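Local coordinates for methyltransferase-like protein (Saccharopolyspora spinosa, PDB 4PNE) that catalyses a [4+2] cycloaddition in spinosyn biosynthesis on a scaffold resembling that of S-adenosylmethionine-dependent methyltransferases, at residues His62-Asp68 and Arg246-Met251; Ile180-Leu184 and Ser229-Phe235; Leu187-Leu193 and Thr296-Gly302. All coordinates share one frame; numbering follows the deposited sequence.

How the contacts relate
Contacts 2 and 3 are neighbours, their centres about 10 Å apart, and they touch: K299 of contact 3 reaches the carbonyl of L184, while the ring of F235 lies against L193. Helix 176-186 runs into strand 187-188, and after a turn the chain enters the strand that pairs with 290-298. Contact 1 stands apart, its nearest atoms about 17 Å from contact 2 and about 12 Å from contact 3. Bound S-adenosyl-L-homocysteine lies about 9 Å from the side chains of H62 and I183 and about 11 Å from that of L193; H61, next to H62, and A151, its side chain about 6 Å from that of I183, bind it.

Contact 1 (His62-Asp68 and Arg246-Met251); sequences HGYWEND and RTRYFM
With CG of F250 anti to its backbone N (chi1 -180°) and CG of H62 anti to its carbonyl carbon (chi1 -83°), CD1 of F250 lies over the centre of the imidazole, 3.4 Å from CE1 of H62, the ring planes meeting at 31°. The embrace is mutual, since CA of H62 sits over the phenyl face and CB of F250 over the imidazole. H62 directly follows I60 and H61, which bind S-adenosyl-L-homocysteine, and its ND1 bonds a malonate ion, probably from the crystallisation liquor. CB of Y249 rests on the six-membered ring of W65, 3.6 Å from its centroid, while the edge of the tyrosine ring turns toward the face of the five-membered ring in a T-shaped pair. The backbone of D68 lies over one face of the Y249 ring, with OH of Y249 3.3 Å from CA of D68. One backbone bond ties the loop to the end of helix 244-247, just ahead of the turn: N of W65 donates to O of R246 at 2.9 Å. R246 runs alongside Y64, both pointing the same way, its CB over the phenol face 3.8 Å from the centroid, and its chain bends at chi2 to deliver NH1 to OE1 of E66 at 2.9 Å. This salt bridge leaves in the guanidinium plane but meets the carboxylate from above; the same NH1 makes a weaker bond to O of W65. The other carboxylate oxygen of E66 pairs with R79. The buried O of G63 has no hydrogen-bond partner, though CA of T247 approaches it at 3.3 Å. The contact clasps the loop between helices 36-54 and 73-88 to the junction of helices 244-247 and 250-260, with Y64 and W65 also lying against helix 73-88.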
loop_
_atom_site.group_PDB
_atom_site.type_symbol
_atom_site.label_atom_id
_atom_site.label_comp_id
_atom_site.label_asym_id
_atom_site.label_seq_id
_atom_site.Cartn_x
_atom_site.Cartn_y
_atom_site.Cartn_z
ATOM N N HIS A 62 -5.582 -2.512 -4.150
ATOM C CA HIS A 62 -6.440 -3.325 -5.019
ATOM C C HIS A 62 -7.247 -4.341 -4.225
ATOM O O HIS A 62 -6.811 -4.818 -3.160
ATOM C CB HIS A 62 -5.588 -4.065 -6.042
ATOM C CG HIS A 62 -5.228 -3.246 -7.242
ATOM N ND1 HIS A 62 -4.935 -1.897 -7.181
ATOM C CD2 HIS A 62 -5.097 -3.601 -8.539
ATOM C CE1 HIS A 62 -4.687 -1.453 -8.400
ATOM N NE2 HIS A 62 -4.761 -2.470 -9.243
ATOM N N GLY A 63 -8.392 -4.721 -4.753
ATOM C CA GLY A 63 -9.163 -5.803 -4.178
ATOM C C GLY A 63 -8.667 -7.157 -4.658
ATOM O O GLY A 63 -8.073 -7.275 -5.740
ATOM N N TYR A 64 -8.990 -8.174 -3.874
ATOM C CA TYR A 64 -8.713 -9.573 -4.187
ATOM C C TYR A 64 -10.035 -10.325 -4.155
ATOM O O TYR A 64 -10.745 -10.321 -3.143
ATOM C CB TYR A 64 -7.713 -10.138 -3.168
ATOM C CG TYR A 64 -7.349 -11.595 -3.251
ATOM C CD1 TYR A 64 -8.225 -12.577 -2.824
ATOM C CD2 TYR A 64 -6.115 -11.982 -3.725
ATOM C CE1 TYR A 64 -7.885 -13.907 -2.870
ATOM C CE2 TYR A 64 -5.749 -13.319 -3.778
ATOM C CZ TYR A 64 -6.644 -14.279 -3.355
ATOM O OH TYR A 64 -6.288 -15.602 -3.400
ATOM N N TRP A 65 -10.387 -10.925 -5.294
ATOM C CA TRP A 65 -11.637 -11.634 -5.454
ATOM C C TRP A 65 -11.427 -13.139 -5.528
ATOM O O TRP A 65 -10.438 -13.622 -6.063
ATOM C CB TRP A 65 -12.350 -11.172 -6.720
ATOM C CG TRP A 65 -13.068 -9.885 -6.625
ATOM C CD1 TRP A 65 -14.392 -9.721 -6.392
ATOM C CD2 TRP A 65 -12.520 -8.567 -6.815
ATOM N NE1 TRP A 65 -14.719 -8.387 -6.422
ATOM C CE2 TRP A 65 -13.589 -7.654 -6.692
ATOM C CE3 TRP A 65 -11.244 -8.071 -7.095
ATOM C CZ2 TRP A 65 -13.416 -6.281 -6.804
ATOM C CZ3 TRP A 65 -11.070 -6.698 -7.211
ATOM C CH2 TRP A 65 -12.158 -5.820 -7.103
ATOM N N GLU A 66 -12.410 -13.867 -5.013
ATOM C CA GLU A 66 -12.441 -15.328 -5.081
ATOM C C GLU A 66 -13.185 -15.885 -6.293
ATOM O O GLU A 66 -13.032 -17.054 -6.650
ATOM C CB GLU A 66 -13.075 -15.880 -3.819
ATOM C CG GLU A 66 -12.399 -15.412 -2.545
ATOM C CD GLU A 66 -11.044 -16.055 -2.336
ATOM O OE1 GLU A 66 -10.635 -16.896 -3.169
ATOM O OE2 GLU A 66 -10.374 -15.713 -1.333
ATOM N N ASN A 67 -13.968 -15.045 -6.944
ATOM C CA ASN A 67 -14.750 -15.432 -8.109
ATOM C C ASN A 67 -14.705 -14.331 -9.154
ATOM O O ASN A 67 -13.745 -13.566 -9.199
ATOM C CB ASN A 67 -16.184 -15.741 -7.693
ATOM C CG ASN A 67 -16.863 -14.553 -7.037
ATOM O OD1 ASN A 67 -16.356 -13.431 -7.090
ATOM N ND2 ASN A 67 -18.030 -14.792 -6.443
ATOM N N ASP A 68 -15.744 -14.216 -9.985
ATOM C CA ASP A 68 -15.685 -13.322 -11.135
ATOM C C ASP A 68 -16.114 -11.900 -10.801
ATOM O O ASP A 68 -17.011 -11.372 -11.453
ATOM C CB ASP A 68 -16.542 -13.873 -12.294
ATOM C CG ASP A 68 -17.993 -14.131 -11.895
ATOM O OD1 ASP A 68 -18.269 -14.346 -10.688
ATOM O OD2 ASP A 68 -18.854 -14.161 -12.808
ATOM N N ARG A 246 -6.745 -12.691 -9.508
ATOM C CA ARG A 246 -7.697 -12.352 -8.450
ATOM C C ARG A 246 -7.945 -10.857 -8.346
ATOM O O ARG A 246 -8.932 -10.447 -7.784
ATOM C CB ARG A 246 -7.184 -12.850 -7.105
ATOM C CG ARG A 246 -6.649 -14.248 -7.124
ATOM C CD ARG A 246 -7.642 -15.260 -7.651
ATOM N NE ARG A 246 -7.337 -16.574 -7.101
ATOM C CZ ARG A 246 -7.941 -17.120 -6.054
ATOM N NH1 ARG A 246 -8.924 -16.490 -5.421
ATOM N NH2 ARG A 246 -7.556 -18.324 -5.649
ATOM N N THR A 247 -7.026 -10.038 -8.832
ATOM C CA THR A 247 -7.142 -8.597 -8.616
ATOM C C THR A 247 -7.580 -7.859 -9.868
ATOM O O THR A 247 -7.743 -6.635 -9.849
ATOM C CB THR A 247 -5.822 -8.003 -8.152
ATOM O OG1 THR A 247 -4.851 -8.227 -9.165
ATOM C CG2 THR A 247 -5.350 -8.629 -6.862
ATOM N N ARG A 248 -7.761 -8.568 -10.970
ATOM C CA ARG A 248 -7.945 -7.889 -12.257
ATOM C C ARG A 248 -9.255 -7.127 -12.331
ATOM O O ARG A 248 -9.448 -6.300 -13.228
ATOM C CB ARG A 248 -7.878 -8.896 -13.411
ATOM C CG ARG A 248 -8.983 -9.920 -13.395
ATOM C CD ARG A 248 -8.753 -10.920 -14.522
ATOM N NE ARG A 248 -9.878 -11.813 -14.753
ATOM C CZ ARG A 248 -11.045 -11.493 -15.313
ATOM N NH1 ARG A 248 -11.312 -10.257 -15.716
ATOM N NH2 ARG A 248 -11.960 -12.441 -15.464
ATOM N N TYR A 249 -10.177 -7.464 -11.444
ATOM C CA TYR A 249 -11.454 -6.770 -11.393
ATOM C C TYR A 249 -11.335 -5.370 -10.848
ATOM O O TYR A 249 -12.248 -4.544 -11.050
ATOM C CB TYR A 249 -12.443 -7.572 -10.564
ATOM C CG TYR A 249 -12.569 -8.979 -11.104
ATOM C CD1 TYR A 249 -11.863 -10.039 -10.542
ATOM C CD2 TYR A 249 -13.354 -9.234 -12.218
ATOM C CE1 TYR A 249 -11.953 -11.311 -11.068
ATOM C CE2 TYR A 249 -13.449 -10.495 -12.742
ATOM C CZ TYR A 249 -12.752 -11.527 -12.170
ATOM O OH TYR A 249 -12.877 -12.779 -12.733
ATOM N N PHE A 250 -10.220 -5.053 -10.189
ATOM C CA PHE A 250 -10.159 -3.776 -9.486
ATOM C C PHE A 250 -10.244 -2.555 -10.393
ATOM O O PHE A 250 -11.098 -1.670 -10.162
ATOM C CB PHE A 250 -8.891 -3.644 -8.610
ATOM C CG PHE A 250 -8.837 -2.320 -7.885
ATOM C CD1 PHE A 250 -8.056 -1.298 -8.374
ATOM C CD2 PHE A 250 -9.646 -2.077 -6.810
ATOM C CE1 PHE A 250 -8.065 -0.050 -7.768
ATOM C CE2 PHE A 250 -9.666 -0.835 -6.223
ATOM C CZ PHE A 250 -8.873 0.162 -6.705
ATOM N N MET A 251 -9.361 -2.431 -11.374
ATOM C CA MET A 251 -9.348 -1.191 -12.154
ATOM C C MET A 251 -10.691 -0.942 -12.849
ATOM O O MET A 251 -11.198 0.178 -12.787
ATOM C CB MET A 251 -8.221 -1.159 -13.174
ATOM C CG MET A 251 -6.837 -1.007 -12.578
ATOM S SD MET A 251 -6.601 0.462 -11.605
ATOM C CE MET A 251 -6.818 1.773 -12.812
#

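Contact 2 (Ile180-Leu184 and Ser229-Phe235); sequences IREIL and SLRAAGF
On one face of the F235 ring sits CD1 of L184, almost exactly above the centre: it is 3.6 Å from the ring centroid and only 5° off the normal, a well-formed CH-pi contact. The ring's edge is met by O of I180, 3.6 Å from CE2 of F235, and by CG2 of I183 near CZ. L184 and F235 run past each other in opposite directions. CG of L184, anti to the backbone N (chi1 -174°), is carried toward F235, and the branching there puts CD1 over the ring and CD2 by the end of helix 223-233, close to O of A233 and to the CA of G234.

I180 fills the other half of the interface. Its CG2 presses against CB of A233 at 3.4 Å, tighter than usual for two carbons, and also touches CE2 of F235 at 3.8 Å. CD1 of I180 reaches CD2 of L230 and CB of S229, while CG of R181 flanks A233 from the outer side. No hydrogen bond crosses between the segments, and apolar contacts make up the interface; the hydroxyl of S229 bonds instead to D177, near the start of helix 176-186.

The helix segments cross at -51° with their axes 9.7 Å apart. At G234 the chain leaves the helix through a Schellman motif, with positive phi, and F235 swings in beneath L184. L193 of strand 191-200 touches I183, L230 and F235, so the two helices form a layer on one side of the central sheet, as in the Rossmann-like methyltransferase fold.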
loop_
_atom_site.group_PDB
_atom_site.type_symbol
_atom_site.label_atom_id
_atom_site.label_comp_id
_atom_site.label_asym_id
_atom_site.label_seq_id
_atom_site.Cartn_x
_atom_site.Cartn_y
_atom_site.Cartn_z
ATOM N N ILE A 180 13.616 -0.069 1.741
ATOM C CA ILE A 180 13.695 -1.487 2.036
ATOM C C ILE A 180 14.801 -1.778 3.076
ATOM O O ILE A 180 14.594 -2.551 4.014
ATOM C CB ILE A 180 13.937 -2.283 0.751
ATOM C CG1 ILE A 180 12.649 -2.314 -0.097
ATOM C CG2 ILE A 180 14.389 -3.705 1.081
ATOM C CD1 ILE A 180 12.875 -2.824 -1.471
ATOM N N ARG A 181 15.968 -1.158 2.920
ATOM C CA ARG A 181 17.033 -1.321 3.897
ATOM C C ARG A 181 16.623 -0.768 5.279
ATOM O O ARG A 181 17.010 -1.329 6.298
ATOM C CB ARG A 181 18.317 -0.651 3.410
ATOM C CG ARG A 181 18.888 -1.349 2.204
ATOM C CD ARG A 181 20.302 -0.903 1.875
ATOM N NE ARG A 181 20.360 0.514 1.543
ATOM C CZ ARG A 181 20.187 1.028 0.324
ATOM N NH1 ARG A 181 19.916 0.255 -0.718
ATOM N NH2 ARG A 181 20.263 2.343 0.156
ATOM N N GLU A 182 15.837 0.298 5.319
ATOM C CA GLU A 182 15.394 0.837 6.599
ATOM C C GLU A 182 14.426 -0.111 7.295
ATOM O O GLU A 182 14.481 -0.317 8.519
ATOM C CB GLU A 182 14.729 2.191 6.383
ATOM C CG GLU A 182 15.710 3.333 6.314
ATOM C CD GLU A 182 16.407 3.567 7.650
ATOM O OE1 GLU A 182 17.476 2.948 7.917
ATOM O OE2 GLU A 182 15.851 4.351 8.455
ATOM N N ILE A 183 13.526 -0.688 6.513
ATOM C CA ILE A 183 12.593 -1.650 7.084
ATOM C C ILE A 183 13.370 -2.832 7.666
ATOM O O ILE A 183 13.072 -3.303 8.778
ATOM C CB ILE A 183 11.532 -2.145 6.051
ATOM C CG1 ILE A 183 10.629 -0.996 5.632
ATOM C CG2 ILE A 183 10.679 -3.237 6.669
ATOM C CD1 ILE A 183 9.814 -1.266 4.408
ATOM N N LEU A 184 14.358 -3.324 6.927
ATOM C CA LEU A 184 15.178 -4.423 7.424
ATOM C C LEU A 184 15.859 -4.029 8.723
ATOM O O LEU A 184 15.900 -4.829 9.654
ATOM C CB LEU A 184 16.218 -4.830 6.386
ATOM C CG LEU A 184 17.039 -6.074 6.743
ATOM C CD1 LEU A 184 16.217 -7.316 6.585
ATOM C CD2 LEU A 184 18.246 -6.150 5.812
ATOM N N SER A 229 15.236 -6.756 -5.349
ATOM C CA SER A 229 15.555 -5.678 -4.426
ATOM C C SER A 229 15.442 -6.084 -2.953
ATOM O O SER A 229 16.270 -5.707 -2.131
ATOM C CB SER A 229 14.649 -4.481 -4.722
ATOM O OG SER A 229 15.101 -3.828 -5.914
ATOM N N LEU A 230 14.405 -6.837 -2.601
ATOM C CA LEU A 230 14.257 -7.305 -1.219
ATOM C C LEU A 230 15.406 -8.212 -0.809
ATOM O O LEU A 230 15.999 -8.024 0.258
ATOM C CB LEU A 230 12.938 -8.047 -1.058
ATOM C CG LEU A 230 11.654 -7.218 -1.152
ATOM C CD1 LEU A 230 10.450 -8.136 -1.218
ATOM C CD2 LEU A 230 11.533 -6.296 0.056
ATOM N N ARG A 231 15.724 -9.188 -1.669
ATOM C CA ARG A 231 16.844 -10.101 -1.410
ATOM C C ARG A 231 18.153 -9.364 -1.271
ATOM O O ARG A 231 18.945 -9.655 -0.379
ATOM C CB ARG A 231 16.988 -11.125 -2.534
ATOM C CG ARG A 231 16.030 -12.268 -2.454
ATOM C CD ARG A 231 16.541 -13.454 -3.271
ATOM N NE ARG A 231 15.742 -14.661 -3.047
ATOM C CZ ARG A 231 14.674 -15.020 -3.760
ATOM N NH1 ARG A 231 14.234 -14.261 -4.763
ATOM N NH2 ARG A 231 14.035 -16.145 -3.454
ATOM N N ALA A 232 18.403 -8.447 -2.189
ATOM C CA ALA A 232 19.645 -7.708 -2.225
ATOM C C ALA A 232 19.849 -6.908 -0.940
ATOM O O ALA A 232 20.990 -6.713 -0.494
ATOM C CB ALA A 232 19.674 -6.801 -3.430
ATOM N N ALA A 233 18.751 -6.483 -0.312
ATOM C CA ALA A 233 18.845 -5.704 0.900
ATOM C C ALA A 233 19.196 -6.573 2.107
ATOM O O ALA A 233 19.639 -6.052 3.125
ATOM C CB ALA A 233 17.534 -4.976 1.153
ATOM N N GLY A 234 18.979 -7.886 1.998
ATOM C CA GLY A 234 19.238 -8.808 3.095
ATOM C C GLY A 234 18.028 -9.622 3.548
ATOM O O GLY A 234 18.124 -10.437 4.464
ATOM N N PHE A 235 16.870 -9.420 2.918
ATOM C CA PHE A 235 15.719 -10.223 3.295
ATOM C C PHE A 235 15.834 -11.655 2.777
ATOM O O PHE A 235 16.385 -11.870 1.690
ATOM C CB PHE A 235 14.446 -9.615 2.749
ATOM C CG PHE A 235 13.940 -8.456 3.549
ATOM C CD1 PHE A 235 13.149 -8.664 4.660
ATOM C CD2 PHE A 235 14.221 -7.160 3.168
ATOM C CE1 PHE A 235 12.674 -7.599 5.387
ATOM C CE2 PHE A 235 13.731 -6.092 3.904
ATOM C CZ PHE A 235 12.962 -6.317 4.994
#

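Contact 3 (Leu187-Leu193 and Thr296-Gly302); sequences LKPGGIL and TARKPVG
NZ of K299 is gripped by three oxygens: O of L187 at 2.8 Å, met nearly along the C=O axis, together with O of L184 and OD1 of N159. The lysine chain is extended and CG stands anti to the backbone N (chi1 -171°), which carries the ammonium past K188 to the end of helix 176-186. Its own backbone N donates to O of G191 at 2.9 Å, in the carbonyl plane, while its O accepts N of G190 at 2.8 Å from well above the plane of its own carbonyl. G190 lies in a type II turn, K188 to G191, at a positive phi suited to glycine, and shares its N-H weakly with O of P300. Beyond the turn the strands pair antiparallel: L193 and A297 exchange two backbone bonds, the shorter from N of L193 to O of A297 at 2.7 Å. I192 and R298 form the adjoining non-hydrogen-bonded pair, where CD1 of I192 touches CB of R298 at 3.6 Å. A water joins O of G190 to NH1 of R298, whose NE pairs with E236. In the sheet, strand 191-200 lies between 161-167 and 290-298, and 290-298 in turn passes the pairing on to edge strand 236-242.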
loop_
_atom_site.group_PDB
_atom_site.type_symbol
_atom_site.label_atom_id
_atom_site.label_comp_id
_atom_site.label_asym_id
_atom_site.label_seq_id
_atom_site.Cartn_x
_atom_site.Cartn_y
_atom_site.Cartn_z
ATOM N N LEU A 187 13.243 -3.905 11.690
ATOM C CA LEU A 187 12.704 -5.208 12.059
ATOM C C LEU A 187 13.654 -5.902 13.017
ATOM O O LEU A 187 14.869 -5.748 12.891
ATOM C CB LEU A 187 12.500 -6.111 10.842
ATOM C CG LEU A 187 11.282 -5.844 9.976
ATOM C CD1 LEU A 187 11.390 -6.631 8.706
ATOM C CD2 LEU A 187 10.027 -6.243 10.705
ATOM N N LYS A 188 13.079 -6.676 13.927
ATOM C CA LYS A 188 13.840 -7.576 14.790
ATOM C C LYS A 188 14.315 -8.750 13.961
ATOM O O LYS A 188 13.734 -9.058 12.928
ATOM C CB LYS A 188 12.959 -8.027 15.962
ATOM C CG LYS A 188 12.571 -6.900 16.870
ATOM C CD LYS A 188 11.506 -7.308 17.877
ATOM C CE LYS A 188 11.113 -6.142 18.749
ATOM N NZ LYS A 188 9.898 -6.469 19.552
ATOM N N PRO A 189 15.380 -9.435 14.410
ATOM C CA PRO A 189 15.743 -10.664 13.701
ATOM C C PRO A 189 14.584 -11.640 13.651
ATOM O O PRO A 189 13.892 -11.860 14.670
ATOM C CB PRO A 189 16.906 -11.229 14.536
ATOM C CG PRO A 189 17.467 -10.042 15.239
ATOM C CD PRO A 189 16.303 -9.118 15.512
ATOM N N GLY A 190 14.351 -12.187 12.459
ATOM C CA GLY A 190 13.199 -13.037 12.242
ATOM C C GLY A 190 11.911 -12.289 11.923
ATOM O O GLY A 190 10.923 -12.919 11.609
ATOM N N GLY A 191 11.918 -10.964 12.046
ATOM C CA GLY A 191 10.745 -10.154 11.760
ATOM C C GLY A 191 10.280 -10.289 10.321
ATOM O O GLY A 191 11.089 -10.334 9.401
ATOM N N ILE A 192 8.964 -10.266 10.150
ATOM C CA ILE A 192 8.325 -10.502 8.873
ATOM C C ILE A 192 7.844 -9.241 8.168
ATOM O O ILE A 192 7.228 -8.384 8.798
ATOM C CB ILE A 192 7.114 -11.397 9.056
ATOM C CG1 ILE A 192 7.463 -12.632 9.875
ATOM C CG2 ILE A 192 6.532 -11.764 7.694
ATOM C CD1 ILE A 192 8.322 -13.629 9.160
ATOM N N LEU A 193 8.140 -9.130 6.874
ATOM C CA LEU A 193 7.631 -8.045 6.036
ATOM C C LEU A 193 6.671 -8.593 5.011
ATOM O O LEU A 193 7.018 -9.512 4.270
ATOM C CB LEU A 193 8.762 -7.308 5.311
ATOM C CG LEU A 193 8.393 -6.324 4.192
ATOM C CD1 LEU A 193 7.623 -5.115 4.736
ATOM C CD2 LEU A 193 9.669 -5.890 3.425
ATOM N N THR A 296 6.095 -12.215 0.953
ATOM C CA THR A 296 6.428 -12.323 2.370
ATOM C C THR A 296 7.926 -12.546 2.453
ATOM O O THR A 296 8.502 -13.388 1.754
ATOM C CB THR A 296 5.655 -13.459 3.058
ATOM O OG1 THR A 296 4.264 -13.349 2.720
ATOM C CG2 THR A 296 5.827 -13.407 4.576
ATOM N N ALA A 297 8.571 -11.750 3.288
ATOM C CA ALA A 297 9.998 -11.783 3.448
ATOM C C ALA A 297 10.307 -11.641 4.905
ATOM O O ALA A 297 9.434 -11.235 5.682
ATOM C CB ALA A 297 10.645 -10.684 2.670
ATOM N N ARG A 298 11.509 -12.038 5.323
ATOM C CA ARG A 298 11.866 -11.847 6.730
ATOM C C ARG A 298 13.335 -11.470 6.914
ATOM O O ARG A 298 14.195 -11.767 6.077
ATOM C CB ARG A 298 11.541 -13.079 7.536
ATOM C CG ARG A 298 12.580 -14.110 7.485
ATOM C CD ARG A 298 12.374 -15.109 8.582
ATOM N NE ARG A 298 13.020 -16.326 8.154
ATOM C CZ ARG A 298 12.976 -17.465 8.813
ATOM N NH1 ARG A 298 12.318 -17.550 9.967
ATOM N NH2 ARG A 298 13.602 -18.507 8.304
ATOM N N LYS A 299 13.595 -10.790 8.010
ATOM C CA LYS A 299 14.931 -10.487 8.446
ATOM C C LYS A 299 15.505 -11.804 8.963
ATOM O O LYS A 299 14.844 -12.504 9.726
ATOM C CB LYS A 299 14.919 -9.433 9.533
ATOM C CG LYS A 299 16.317 -8.890 9.912
ATOM C CD LYS A 299 16.236 -7.787 10.901
ATOM C CE LYS A 299 17.584 -7.125 11.131
ATOM N NZ LYS A 299 17.420 -5.870 11.850
ATOM N N PRO A 300 16.710 -12.165 8.507
ATOM C CA PRO A 300 17.330 -13.406 8.984
ATOM C C PRO A 300 17.369 -13.451 10.510
ATOM O O PRO A 300 17.516 -12.408 11.175
ATOM C CB PRO A 300 18.726 -13.347 8.365
ATOM C CG PRO A 300 18.568 -12.559 7.128
ATOM C CD PRO A 300 17.542 -11.495 7.490
ATOM N N VAL A 301 17.154 -14.639 11.073
ATOM C CA VAL A 301 17.180 -14.792 12.522
ATOM C C VAL A 301 18.590 -14.555 13.042
ATOM O O VAL A 301 19.580 -14.703 12.307
ATOM C CB VAL A 301 16.677 -16.190 12.981
ATOM C CG1 VAL A 301 15.274 -16.493 12.430
ATOM C CG2 VAL A 301 17.665 -17.273 12.596
ATOM N N GLY A 302 18.666 -14.189 14.319
ATOM C CA GLY A 302 19.920 -13.836 14.961
ATOM C C GLY A 302 19.688 -13.058 16.250
ATOM O O GLY A 302 20.152 -11.921 16.407
HETATM O O HOH W 1 10.958 -15.619 11.872
#